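Local coordinates for salt-tolerant glutaminase (Micrococcus luteus, PDB 3AGD), which probably catalyses the hydrolysis of L-glutamine to L-glutamate and ammonium, and is named for its tolerance of salt, at residues Y71-V76 against Q122-P127; A65-T70 against A115-V120; E133-A138 against Y191-A196; V139-L144 against R223-I228; M173-G178 against D182-I187. One frame throughout, in Å; residues are numbered along the deposited sequence.

Contact 1: Y71-V76 against Q122-P127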
# COMPACT_ATOMS: atom_id res chain seq x y z
N TYR A 71 2.95 20.81 0.02
CA TYR A 71 1.71 20.33 0.63
C TYR A 71 2.04 19.80 2.03
O TYR A 71 1.32 20.07 2.99
CB TYR A 71 1.10 19.23 -0.24
CG TYR A 71 -0.24 18.68 0.22
CD1 TYR A 71 -1.20 19.51 0.81
CD2 TYR A 71 -0.58 17.34 -0.01
CE1 TYR A 71 -2.47 19.03 1.15
CE2 TYR A 71 -1.84 16.85 0.33
CZ TYR A 71 -2.78 17.69 0.91
OH TYR A 71 -4.04 17.21 1.23
N ALA A 72 3.14 19.06 2.15
CA ALA A 72 3.54 18.53 3.45
C ALA A 72 3.85 19.69 4.41
O ALA A 72 3.40 19.70 5.55
CB ALA A 72 4.76 17.64 3.29
N ALA A 73 4.61 20.67 3.94
CA ALA A 73 4.98 21.83 4.75
C ALA A 73 3.73 22.57 5.26
O ALA A 73 3.69 23.00 6.41
CB ALA A 73 5.85 22.79 3.93
N ALA A 74 2.74 22.71 4.40
CA ALA A 74 1.50 23.38 4.76
C ALA A 74 0.78 22.63 5.88
O ALA A 74 0.27 23.23 6.82
CB ALA A 74 0.59 23.49 3.55
N LEU A 75 0.75 21.30 5.77
CA LEU A 75 0.10 20.47 6.78
C LEU A 75 0.84 20.62 8.10
O LEU A 75 0.23 20.77 9.17
CB LEU A 75 0.07 19.01 6.32
CG LEU A 75 -0.84 18.74 5.11
CD1 LEU A 75 -0.47 17.44 4.41
CD2 LEU A 75 -2.30 18.72 5.58
N VAL A 76 2.17 20.57 8.03
CA VAL A 76 2.99 20.72 9.22
C VAL A 76 2.78 22.10 9.84
O VAL A 76 2.60 22.23 11.05
CB VAL A 76 4.49 20.58 8.88
CG1 VAL A 76 5.34 21.06 10.07
CG2 VAL A 76 4.82 19.14 8.56
N GLN A 122 -0.14 29.46 -0.58
CA GLN A 122 -0.76 30.53 0.19
C GLN A 122 -0.89 30.19 1.68
O GLN A 122 -0.99 31.09 2.52
CB GLN A 122 -2.16 30.84 -0.39
CG GLN A 122 -3.10 31.65 0.52
CD GLN A 122 -2.85 33.16 0.47
OE1 GLN A 122 -3.37 33.85 -0.40
NE2 GLN A 122 -2.05 33.65 1.40
N LEU A 123 -0.86 28.90 2.01
CA LEU A 123 -0.99 28.45 3.39
C LEU A 123 0.34 28.19 4.10
O LEU A 123 0.38 28.11 5.33
CB LEU A 123 -1.77 27.13 3.44
CG LEU A 123 -3.26 27.09 3.08
CD1 LEU A 123 -3.63 25.67 2.64
CD2 LEU A 123 -4.09 27.53 4.27
N LEU A 124 1.40 28.07 3.32
CA LEU A 124 2.74 27.74 3.82
C LEU A 124 3.26 28.00 5.23
O LEU A 124 3.63 27.06 5.92
CB LEU A 124 3.78 28.20 2.80
CG LEU A 124 3.87 27.15 1.69
CD1 LEU A 124 4.93 27.52 0.68
CD2 LEU A 124 4.17 25.79 2.32
N VAL A 125 3.31 29.24 5.69
CA VAL A 125 3.86 29.50 7.02
C VAL A 125 2.82 29.81 8.10
O VAL A 125 2.87 29.28 9.20
CB VAL A 125 4.89 30.65 6.96
CG1 VAL A 125 5.41 30.98 8.35
CG2 VAL A 125 6.04 30.26 6.06
N GLY A 126 1.89 30.69 7.76
CA GLY A 126 0.86 31.08 8.69
C GLY A 126 -0.06 32.10 8.04
O GLY A 126 0.18 32.48 6.89
N PRO A 127 -1.10 32.56 8.74
CA PRO A 127 -2.07 33.53 8.23
C PRO A 127 -1.48 34.85 7.76
O PRO A 127 -1.91 35.41 6.76
CB PRO A 127 -3.00 33.75 9.43
CG PRO A 127 -2.88 32.47 10.20
CD PRO A 127 -1.41 32.18 10.12
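The shortest bond inside the two segments, Val76 N to Ala72 O at 2.9 Å, belongs to the regular helix that presents Ala73 and Ala74 to Leu123 and Leu124. No hydrogen bond crosses between the segments, so the meeting is entirely one of van der Waals packing. Leu124 does most of it. Its CB starts out away from the helix, but the branch returns: with CD1 running on anti to CA (chi2 -178°), CD2 is the methyl turned back against the helix. There CD2 lies 3.8 Å from Ala73 CB. The same methyl is 4.0 Å from Ala74 N, so it rests partly on backbone, between two successive alanines. Leu123 makes the second touch nearer its own main chain, its CB standing 4.3 Å from Ala74 CB. With only methyl groups on the helix side the backbones come close: Ala74 CA and Leu124 CA are 4.6 Å apart. All four touching residues are buried. Across helix 67-78, Ala72 packs on helix 227-240 through Val229 and Val233, while Ala73 also meets Arg137 on helix 131-146 and Leu123 reaches Val83 of helix 80-84. Segment 71-76 is thus wrapped by helices on several sides.

Contact 2: A65-T70 against A115-V120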
# COMPACT_ATOMS: atom_id res chain seq x y z
N ALA A 65 6.75 18.52 -9.41
CA ALA A 65 7.17 17.51 -8.44
C ALA A 65 7.46 18.19 -7.10
O ALA A 65 7.87 17.55 -6.14
CB ALA A 65 8.40 16.76 -8.94
N SER A 66 7.24 19.50 -7.06
CA SER A 66 7.45 20.28 -5.84
C SER A 66 6.17 20.23 -5.01
O SER A 66 6.20 20.37 -3.79
CB SER A 66 7.72 21.74 -6.20
OG SER A 66 6.55 22.36 -6.69
N LYS A 67 5.05 20.03 -5.69
CA LYS A 67 3.74 20.01 -5.06
C LYS A 67 3.56 19.13 -3.82
O LYS A 67 3.01 19.57 -2.82
CB LYS A 67 2.68 19.69 -6.11
CG LYS A 67 2.57 20.78 -7.17
CD LYS A 67 1.62 20.39 -8.29
CE LYS A 67 1.45 21.52 -9.29
NZ LYS A 67 0.56 21.12 -10.41
N PRO A 68 4.03 17.87 -3.87
CA PRO A 68 3.84 17.06 -2.67
C PRO A 68 4.60 17.57 -1.45
O PRO A 68 4.17 17.40 -0.32
CB PRO A 68 4.31 15.67 -3.11
CG PRO A 68 5.21 15.93 -4.26
CD PRO A 68 4.54 17.06 -4.99
N PHE A 69 5.72 18.24 -1.70
CA PHE A 69 6.54 18.75 -0.61
C PHE A 69 6.01 20.03 0.04
O PHE A 69 6.04 20.16 1.26
CB PHE A 69 7.98 18.92 -1.10
CG PHE A 69 8.54 17.65 -1.69
CD1 PHE A 69 8.84 17.56 -3.04
CD2 PHE A 69 8.67 16.51 -0.90
CE1 PHE A 69 9.27 16.36 -3.61
CE2 PHE A 69 9.09 15.30 -1.45
CZ PHE A 69 9.39 15.22 -2.81
N THR A 70 5.50 20.96 -0.76
CA THR A 70 4.94 22.18 -0.19
C THR A 70 3.66 21.81 0.55
O THR A 70 3.32 22.41 1.56
CB THR A 70 4.63 23.23 -1.28
OG1 THR A 70 3.94 22.61 -2.37
CG2 THR A 70 5.90 23.87 -1.79
N ALA A 115 -4.29 24.75 -9.34
CA ALA A 115 -5.21 25.48 -8.46
C ALA A 115 -5.02 25.09 -7.00
O ALA A 115 -5.00 25.94 -6.11
CB ALA A 115 -6.65 25.24 -8.89
N GLY A 116 -4.88 23.79 -6.74
CA GLY A 116 -4.68 23.36 -5.37
C GLY A 116 -3.27 23.68 -4.89
O GLY A 116 -3.05 23.93 -3.70
N ALA A 117 -2.32 23.68 -5.83
CA ALA A 117 -0.93 23.98 -5.50
C ALA A 117 -0.76 25.45 -5.13
O ALA A 117 0.08 25.80 -4.30
CB ALA A 117 -0.03 23.62 -6.68
N LEU A 118 -1.58 26.31 -5.74
CA LEU A 118 -1.54 27.74 -5.45
C LEU A 118 -2.13 27.94 -4.06
O LEU A 118 -1.65 28.75 -3.28
CB LEU A 118 -2.35 28.51 -6.50
CG LEU A 118 -1.78 28.56 -7.92
CD1 LEU A 118 -2.85 29.02 -8.90
CD2 LEU A 118 -0.57 29.49 -7.97
N ALA A 119 -3.18 27.18 -3.76
CA ALA A 119 -3.83 27.27 -2.45
C ALA A 119 -2.87 26.81 -1.37
O ALA A 119 -2.85 27.37 -0.27
CB ALA A 119 -5.10 26.41 -2.43
N VAL A 120 -2.07 25.79 -1.68
CA VAL A 120 -1.08 25.26 -0.74
C VAL A 120 0.02 26.28 -0.44
O VAL A 120 0.40 26.48 0.71
CB VAL A 120 -0.42 23.97 -1.29
CG1 VAL A 120 0.87 23.67 -0.54
CG2 VAL A 120 -1.39 22.80 -1.16
O HOH W 1 2.12 23.84 -3.95
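Lys67 lies along the methyl of Ala117, and its chain is best followed outward. CB sets CG beside the backbone N (chi1 -65°), and from there the chain is fully extended. CG passes 3.9 Å from Ala117 CB, CD runs on at 4.0 Å from the same methyl, and CE comes nearest, 3.7 Å from Ala117 CB. One methyl thus lies alongside three successive carbons of the lysine. At the tip NZ hydrogen-bonds Asn114 OD1 and Met112 O, with a weak bond to Ser64 OG. One turn further along the helix, Val120 CG1 comes up against Thr70, 3.5 Å from its O and 3.7 Å from its OG1. A water joins the helices between these two touches: it gives a hydrogen bond to Ala117 O at 2.9 Å and lies 2.7 Å from Thr70 OG1. Tyr191, from helix 184-195, packs against both Lys67 and Ala117. Ser64, which binds L-glutamate, and Lys67 have the spacing of an SxxK motif at a helix start, consistent with the active site of the beta-lactamase clan to which the glutaminases belong.

Contact 3: E133-A138 against Y191-A196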
# COMPACT_ATOMS: atom_id res chain seq x y z
N GLU A 133 8.79 34.91 3.18
CA GLU A 133 8.79 33.84 4.16
C GLU A 133 8.18 32.58 3.55
O GLU A 133 8.63 31.47 3.83
CB GLU A 133 8.00 34.22 5.41
CG GLU A 133 8.51 35.44 6.15
CD GLU A 133 7.69 35.73 7.40
OE1 GLU A 133 8.12 35.35 8.50
OE2 GLU A 133 6.60 36.32 7.26
N ARG A 134 7.16 32.75 2.73
CA ARG A 134 6.51 31.60 2.11
C ARG A 134 7.45 30.92 1.11
O ARG A 134 7.52 29.69 1.07
CB ARG A 134 5.21 32.01 1.42
CG ARG A 134 4.12 32.49 2.38
CD ARG A 134 2.75 32.03 1.89
NE ARG A 134 1.64 32.91 2.27
CZ ARG A 134 1.26 33.15 3.52
NH1 ARG A 134 1.90 32.59 4.53
NH2 ARG A 134 0.23 33.95 3.75
N LEU A 135 8.18 31.71 0.33
CA LEU A 135 9.11 31.13 -0.63
C LEU A 135 10.22 30.42 0.14
O LEU A 135 10.57 29.28 -0.18
CB LEU A 135 9.73 32.21 -1.53
CG LEU A 135 10.07 31.77 -2.97
CD1 LEU A 135 11.02 32.78 -3.58
CD2 LEU A 135 10.69 30.38 -2.99
N ASP A 136 10.77 31.08 1.15
CA ASP A 136 11.82 30.46 1.96
C ASP A 136 11.34 29.13 2.51
O ASP A 136 12.08 28.16 2.53
CB ASP A 136 12.24 31.37 3.13
CG ASP A 136 13.05 32.58 2.68
OD1 ASP A 136 13.62 32.56 1.57
OD2 ASP A 136 13.14 33.56 3.46
N ARG A 137 10.09 29.08 2.95
CA ARG A 137 9.53 27.84 3.51
C ARG A 137 9.45 26.73 2.46
O ARG A 137 9.77 25.57 2.75
CB ARG A 137 8.15 28.12 4.10
CG ARG A 137 7.47 26.89 4.73
CD ARG A 137 8.35 26.23 5.77
NE ARG A 137 7.64 25.17 6.48
CZ ARG A 137 8.22 24.05 6.91
NH1 ARG A 137 7.50 23.14 7.56
NH2 ARG A 137 9.51 23.83 6.68
N ALA A 138 9.04 27.08 1.24
CA ALA A 138 8.94 26.09 0.18
C ALA A 138 10.34 25.55 -0.15
O ALA A 138 10.55 24.34 -0.26
CB ALA A 138 8.31 26.71 -1.07
N TYR A 191 4.59 30.35 -6.35
CA TYR A 191 4.43 29.02 -6.91
C TYR A 191 5.40 28.80 -8.07
O TYR A 191 5.98 27.72 -8.22
CB TYR A 191 2.99 28.83 -7.39
CG TYR A 191 2.78 27.59 -8.24
CD1 TYR A 191 2.85 26.32 -7.67
CD2 TYR A 191 2.54 27.69 -9.61
CE1 TYR A 191 2.69 25.18 -8.45
CE2 TYR A 191 2.39 26.56 -10.40
CZ TYR A 191 2.46 25.31 -9.82
OH TYR A 191 2.35 24.19 -10.60
N VAL A 192 5.59 29.82 -8.90
CA VAL A 192 6.51 29.69 -10.02
C VAL A 192 7.94 29.52 -9.51
O VAL A 192 8.71 28.72 -10.05
CB VAL A 192 6.44 30.91 -10.96
CG1 VAL A 192 7.52 30.81 -12.03
CG2 VAL A 192 5.06 30.97 -11.63
N ALA A 193 8.30 30.26 -8.47
CA ALA A 193 9.63 30.19 -7.89
C ALA A 193 9.84 28.80 -7.30
O ALA A 193 10.91 28.21 -7.39
CB ALA A 193 9.79 31.25 -6.82
N GLN A 194 8.78 28.30 -6.67
CA GLN A 194 8.78 26.98 -6.06
C GLN A 194 9.10 25.93 -7.11
O GLN A 194 9.87 24.99 -6.87
CB GLN A 194 7.40 26.74 -5.45
CG GLN A 194 7.00 25.31 -5.19
CD GLN A 194 5.52 25.21 -4.85
OE1 GLN A 194 4.97 26.06 -4.15
NE2 GLN A 194 4.86 24.16 -5.34
N CYS A 195 8.52 26.09 -8.30
CA CYS A 195 8.72 25.16 -9.41
C CYS A 195 10.10 25.29 -10.04
O CYS A 195 10.58 24.37 -10.70
CB CYS A 195 7.66 25.40 -10.49
SG CYS A 195 6.00 24.90 -10.05
N ALA A 196 10.73 26.45 -9.84
CA ALA A 196 12.04 26.71 -10.40
C ALA A 196 13.17 26.22 -9.50
O ALA A 196 14.35 26.47 -9.78
CB ALA A 196 12.21 28.21 -10.67
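Apolar packing comes first, with Leu135 and Ala193 at its centre. The forked end of the leucine straddles the alanine methyl: Leu135 CD1 is 3.8 Å from Ala193 CB, and Leu135 CD2 is 4.0 Å from it on the other arm of the fork. Although CB of Leu135 does not aim at the other helix, its end swings nearer: a chi1 of -148°, off the staggered positions, carries the fork over to Ala193. Ala138 makes the other touch, its CB lying 4.5 Å from Gln194 CB, where the two helices draw to 6.3 Å between Ala138 CA and Gln194 CA.

The polar groups look elsewhere, and no hydrogen bond spans the segments. Gln194 meets Ala138 through CB, while its amide goes on to Ser66, NE2 hydrogen-bonding OG.

Sulfur and ring form a third group, on the side of helix 184-195 turned from Leu135. Cys195 SG lies 3.5 Å above one face of the Tyr191 ring, offset toward its rim. Both residues bind L-glutamate; the packing on helix 131-146 uses Ala193 and Gln194 of the same helix.

As for the surroundings, helix 67-78 is close by, Thr70 touching both Ala138 and Gln194, and Gln194 also meets His121 of helix 114-123. Leu135 touches Trp154 of helix 154-161 and Val192 packs on that helix too, so helix 184-195 is flanked by several helices at once.

Contact 4: V139-L144 against R223-I228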
# COMPACT_ATOMS: atom_id res chain seq x y z
N VAL A 139 11.30 26.45 -0.29
CA VAL A 139 12.67 26.05 -0.60
C VAL A 139 13.24 25.21 0.54
O VAL A 139 13.95 24.24 0.31
CB VAL A 139 13.57 27.29 -0.82
CG1 VAL A 139 15.03 26.86 -0.94
CG2 VAL A 139 13.13 28.02 -2.09
N GLU A 140 12.90 25.59 1.77
CA GLU A 140 13.39 24.87 2.95
C GLU A 140 12.89 23.44 3.05
O GLU A 140 13.68 22.51 3.24
CB GLU A 140 13.01 25.62 4.23
CG GLU A 140 13.38 24.85 5.49
CD GLU A 140 12.74 25.42 6.75
OE1 GLU A 140 11.53 25.73 6.72
OE2 GLU A 140 13.45 25.55 7.77
N ILE A 141 11.58 23.24 2.94
CA ILE A 141 11.04 21.89 3.06
C ILE A 141 11.69 20.94 2.06
O ILE A 141 12.05 19.82 2.40
CB ILE A 141 9.50 21.87 2.90
CG1 ILE A 141 8.96 20.48 3.27
CG2 ILE A 141 9.11 22.23 1.47
CD1 ILE A 141 9.26 20.06 4.71
N MET A 142 11.86 21.40 0.82
CA MET A 142 12.48 20.56 -0.19
C MET A 142 13.95 20.33 0.14
O MET A 142 14.49 19.24 -0.09
CB MET A 142 12.33 21.19 -1.58
CG MET A 142 10.89 21.24 -2.07
SD MET A 142 10.70 21.75 -3.79
CE MET A 142 10.46 23.52 -3.59
N SER A 143 14.60 21.36 0.69
CA SER A 143 16.01 21.27 1.06
C SER A 143 16.22 20.30 2.22
O SER A 143 17.16 19.50 2.21
CB SER A 143 16.54 22.65 1.44
OG SER A 143 16.60 23.49 0.31
N LEU A 144 15.34 20.37 3.21
CA LEU A 144 15.44 19.50 4.37
C LEU A 144 15.31 18.02 3.99
O LEU A 144 16.03 17.17 4.52
CB LEU A 144 14.38 19.87 5.41
CG LEU A 144 14.61 21.20 6.15
CD1 LEU A 144 13.39 21.54 7.00
CD2 LEU A 144 15.85 21.09 7.02
N ARG A 223 13.49 11.98 11.93
CA ARG A 223 12.14 12.17 11.41
C ARG A 223 11.99 13.59 10.89
O ARG A 223 12.17 14.55 11.63
CB ARG A 223 11.09 11.90 12.50
CG ARG A 223 9.65 12.20 12.04
CD ARG A 223 8.61 11.64 13.01
NE ARG A 223 8.63 10.18 13.04
CZ ARG A 223 8.22 9.40 12.05
NH1 ARG A 223 7.74 9.92 10.93
NH2 ARG A 223 8.29 8.08 12.18
N MET A 224 11.68 13.70 9.60
CA MET A 224 11.52 14.99 8.95
C MET A 224 10.06 15.43 8.93
O MET A 224 9.76 16.62 8.91
CB MET A 224 12.03 14.93 7.51
CG MET A 224 13.43 14.37 7.38
SD MET A 224 14.60 15.20 8.48
CE MET A 224 14.83 16.76 7.63
N LEU A 225 9.15 14.45 8.92
CA LEU A 225 7.72 14.74 8.88
C LEU A 225 6.90 13.75 9.70
O LEU A 225 7.28 12.59 9.84
CB LEU A 225 7.20 14.67 7.44
CG LEU A 225 7.72 15.61 6.34
CD1 LEU A 225 7.27 15.09 4.98
CD2 LEU A 225 7.21 17.03 6.57
N PRO A 226 5.77 14.21 10.26
CA PRO A 226 4.94 13.29 11.04
C PRO A 226 4.49 12.23 10.04
O PRO A 226 4.22 12.55 8.88
CB PRO A 226 3.78 14.18 11.48
CG PRO A 226 4.43 15.55 11.59
CD PRO A 226 5.28 15.60 10.35
N SER A 227 4.43 10.97 10.46
CA SER A 227 4.02 9.91 9.55
C SER A 227 2.65 10.19 8.96
O SER A 227 2.41 9.95 7.78
CB SER A 227 4.00 8.56 10.28
OG SER A 227 3.01 8.57 11.29
N ILE A 228 1.74 10.72 9.78
CA ILE A 228 0.39 11.02 9.31
C ILE A 228 0.40 12.04 8.16
O ILE A 228 -0.48 12.00 7.29
CB ILE A 228 -0.50 11.53 10.47
CG1 ILE A 228 -1.96 11.58 10.01
CG2 ILE A 228 -0.04 12.90 10.93
CD1 ILE A 228 -2.92 12.03 11.09
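Met224 meets Leu144 on the more exposed side of this contact, Ile141 meets Leu225 on the buried side. The methionine is folded, bent at both chi2 (-51°) and chi3 (-75°), and this brings its CE methyl round against the helix. CE lies 3.8 Å from Leu144 CB and 3.4 Å from Leu144 O, so it touches the base of the side chain and the backbone carbonyl together, while the rest of the Leu144 side chain stands farther off. The second pair is turned quite differently: the side chains of Ile141 and Leu225 cross at about a right angle and meet through their outermost methyls. With CG1 of Ile141 anti to the backbone N and the chain turned at chi2 (60°), CD1 comes 4.1 Å from Leu225 CD2. Leu225 also packs on Ala72 and Val76 of helix 67-78, and on Leu211 of helix 201-212.

No hydrogen bond crosses, but each side is braced internally. Arg223 folds back so that NH1 donates to Leu225 O at 2.9 Å; the acceptor lies in the guanidinium plane, and the same nitrogen bonds Gly214 O. On the helix, Val139 O is gripped by two groups of Ser143, N and OG, arriving from opposite faces of the carbonyl plane, with OG at 2.8 Å. This is plain apolar packing of the loop before helix 227-240, with Pro226 at the N-cap, against the side of helix 131-146 in the helical part of the glutaminase domain.

Contact 5: M173-G178 against D182-I187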
# COMPACT_ATOMS: atom_id res chain seq x y z
N MET A 173 -9.44 33.40 -9.81
CA MET A 173 -10.68 32.69 -9.53
C MET A 173 -10.68 32.22 -8.07
O MET A 173 -11.70 32.31 -7.39
CB MET A 173 -10.83 31.48 -10.45
CG MET A 173 -12.21 30.83 -10.39
SD MET A 173 -13.55 31.90 -11.00
CE MET A 173 -13.41 31.60 -12.76
N LEU A 174 -9.54 31.73 -7.60
CA LEU A 174 -9.46 31.27 -6.22
C LEU A 174 -9.70 32.40 -5.22
O LEU A 174 -10.34 32.19 -4.19
CB LEU A 174 -8.10 30.59 -5.96
CG LEU A 174 -7.86 29.28 -6.72
CD1 LEU A 174 -6.43 28.82 -6.51
CD2 LEU A 174 -8.83 28.21 -6.24
N ARG A 175 -9.19 33.60 -5.51
CA ARG A 175 -9.40 34.75 -4.62
C ARG A 175 -10.91 35.03 -4.60
O ARG A 175 -11.48 35.31 -3.55
CB ARG A 175 -8.68 36.00 -5.14
CG ARG A 175 -7.22 36.12 -4.74
CD ARG A 175 -6.55 37.28 -5.46
NE ARG A 175 -7.27 38.53 -5.29
CZ ARG A 175 -7.29 39.25 -4.17
NH1 ARG A 175 -6.62 38.84 -3.11
NH2 ARG A 175 -8.01 40.36 -4.11
N SER A 176 -11.51 34.96 -5.78
CA SER A 176 -12.93 35.19 -5.97
C SER A 176 -13.78 34.36 -5.02
O SER A 176 -14.84 34.81 -4.57
CB SER A 176 -13.30 34.86 -7.42
OG SER A 176 -14.67 35.05 -7.66
N TYR A 177 -13.32 33.15 -4.71
CA TYR A 177 -14.06 32.27 -3.81
C TYR A 177 -13.47 32.20 -2.41
O TYR A 177 -13.78 31.29 -1.64
CB TYR A 177 -14.13 30.84 -4.38
CG TYR A 177 -15.11 30.68 -5.52
CD1 TYR A 177 -14.79 31.13 -6.80
CD2 TYR A 177 -16.36 30.11 -5.31
CE1 TYR A 177 -15.70 31.00 -7.85
CE2 TYR A 177 -17.28 29.98 -6.35
CZ TYR A 177 -16.94 30.43 -7.62
OH TYR A 177 -17.83 30.29 -8.65
N GLY A 178 -12.60 33.16 -2.07
CA GLY A 178 -12.00 33.19 -0.75
C GLY A 178 -10.93 32.15 -0.44
O GLY A 178 -10.55 31.98 0.72
N ASP A 182 -4.08 36.90 -0.51
CA ASP A 182 -3.16 37.85 -1.12
C ASP A 182 -3.39 37.94 -2.62
O ASP A 182 -4.20 37.20 -3.18
CB ASP A 182 -1.73 37.44 -0.79
CG ASP A 182 -1.46 37.47 0.70
OD1 ASP A 182 -1.11 36.42 1.28
OD2 ASP A 182 -1.61 38.55 1.30
N SER A 183 -2.70 38.86 -3.29
CA SER A 183 -2.90 39.04 -4.72
C SER A 183 -2.55 37.82 -5.55
O SER A 183 -1.73 36.99 -5.16
CB SER A 183 -2.09 40.24 -5.23
OG SER A 183 -0.71 39.95 -5.23
N ALA A 184 -3.20 37.72 -6.71
CA ALA A 184 -2.98 36.62 -7.63
C ALA A 184 -1.51 36.62 -8.05
O ALA A 184 -0.87 35.57 -8.14
CB ALA A 184 -3.88 36.79 -8.86
N GLU A 185 -0.99 37.81 -8.30
CA GLU A 185 0.39 37.98 -8.71
C GLU A 185 1.39 37.46 -7.68
O GLU A 185 2.39 36.82 -8.04
CB GLU A 185 0.66 39.46 -9.00
CG GLU A 185 2.08 39.77 -9.43
CD GLU A 185 2.41 39.20 -10.80
OE1 GLU A 185 3.59 39.29 -11.22
OE2 GLU A 185 1.50 38.66 -11.46
N GLU A 186 1.13 37.72 -6.40
CA GLU A 186 2.01 37.29 -5.32
C GLU A 186 2.01 35.77 -5.12
O GLU A 186 3.05 35.17 -4.84
CB GLU A 186 1.60 37.96 -4.00
CG GLU A 186 2.50 37.63 -2.82
CD GLU A 186 1.99 38.24 -1.51
OE1 GLU A 186 1.56 39.41 -1.53
OE2 GLU A 186 2.04 37.55 -0.47
N ILE A 187 0.85 35.15 -5.25
CA ILE A 187 0.76 33.71 -5.07
C ILE A 187 1.33 32.98 -6.27
O ILE A 187 2.00 31.96 -6.12
CB ILE A 187 -0.70 33.28 -4.82
CG1 ILE A 187 -1.20 33.92 -3.52
CG2 ILE A 187 -0.80 31.77 -4.73
CD1 ILE A 187 -0.33 33.59 -2.30
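Arg175 and Asp182 make the tight part of this contact. The arginine chain kinks at chi3 (53°) and curls over the backbone of the other segment, so that CD lies 3.3 Å from Asp182 O and 3.6 Å from Ala184 N. NH1 then donates to Asp182 O at 2.9 Å. The carbonyl oxygen lies at the edge of the guanidinium, near its plane, but the N-H...O angle is 145°. Arg175 thus meets the peptide just before the second helix through its carbonyl, by a weak bond, and not through the carboxylate.

The other side is looser. CB of Asp182 points away from the first segment, and OD2 ends 6.7 Å from Arg175 NH1, too far for a salt bridge. Its OD1 instead accepts from Gln122 NE2, and a long, weak ion pair runs from it to Arg134. Ser183 barely touches the first segment. Its OG accepts from Glu186 N at 3.1 Å, a capping bond. Gly178, with positive phi, is the C-prime residue of a Schellman motif: Gly178 N bonds Arg175 O at 2.8 Å, and Val179 N bonds Leu174 O.

That Schellman motif ends helix 165-176 and the serine N-cap starts helix 184-195, so the contact closes the loop of seven residues joining two successive helices, the second of which carries the glutamate-binding Tyr191 and Cys195.

Overall arrangement
From the N terminus, segment 65-70, leading into helix 67-78, opens contact 2 and segment 71-76 opens contact 1; helix 114-123 and the loop after it close them in the same order, so the two cross along the chain. Both are complete before helix 131-146 begins. That helix opens contact 3 and then contact 4. Contact 5, between neighbouring helices 165-176 and 184-195, is nested inside the loops of both; contact 3 closes on helix 184-195 soon after, and contact 4 last, before helix 227-240, so 3 and 4 also cross. Contact 5 lies outermost, touching contacts 1, 2 and 3 but not contact 4, whose centre is about 26 Å from its own.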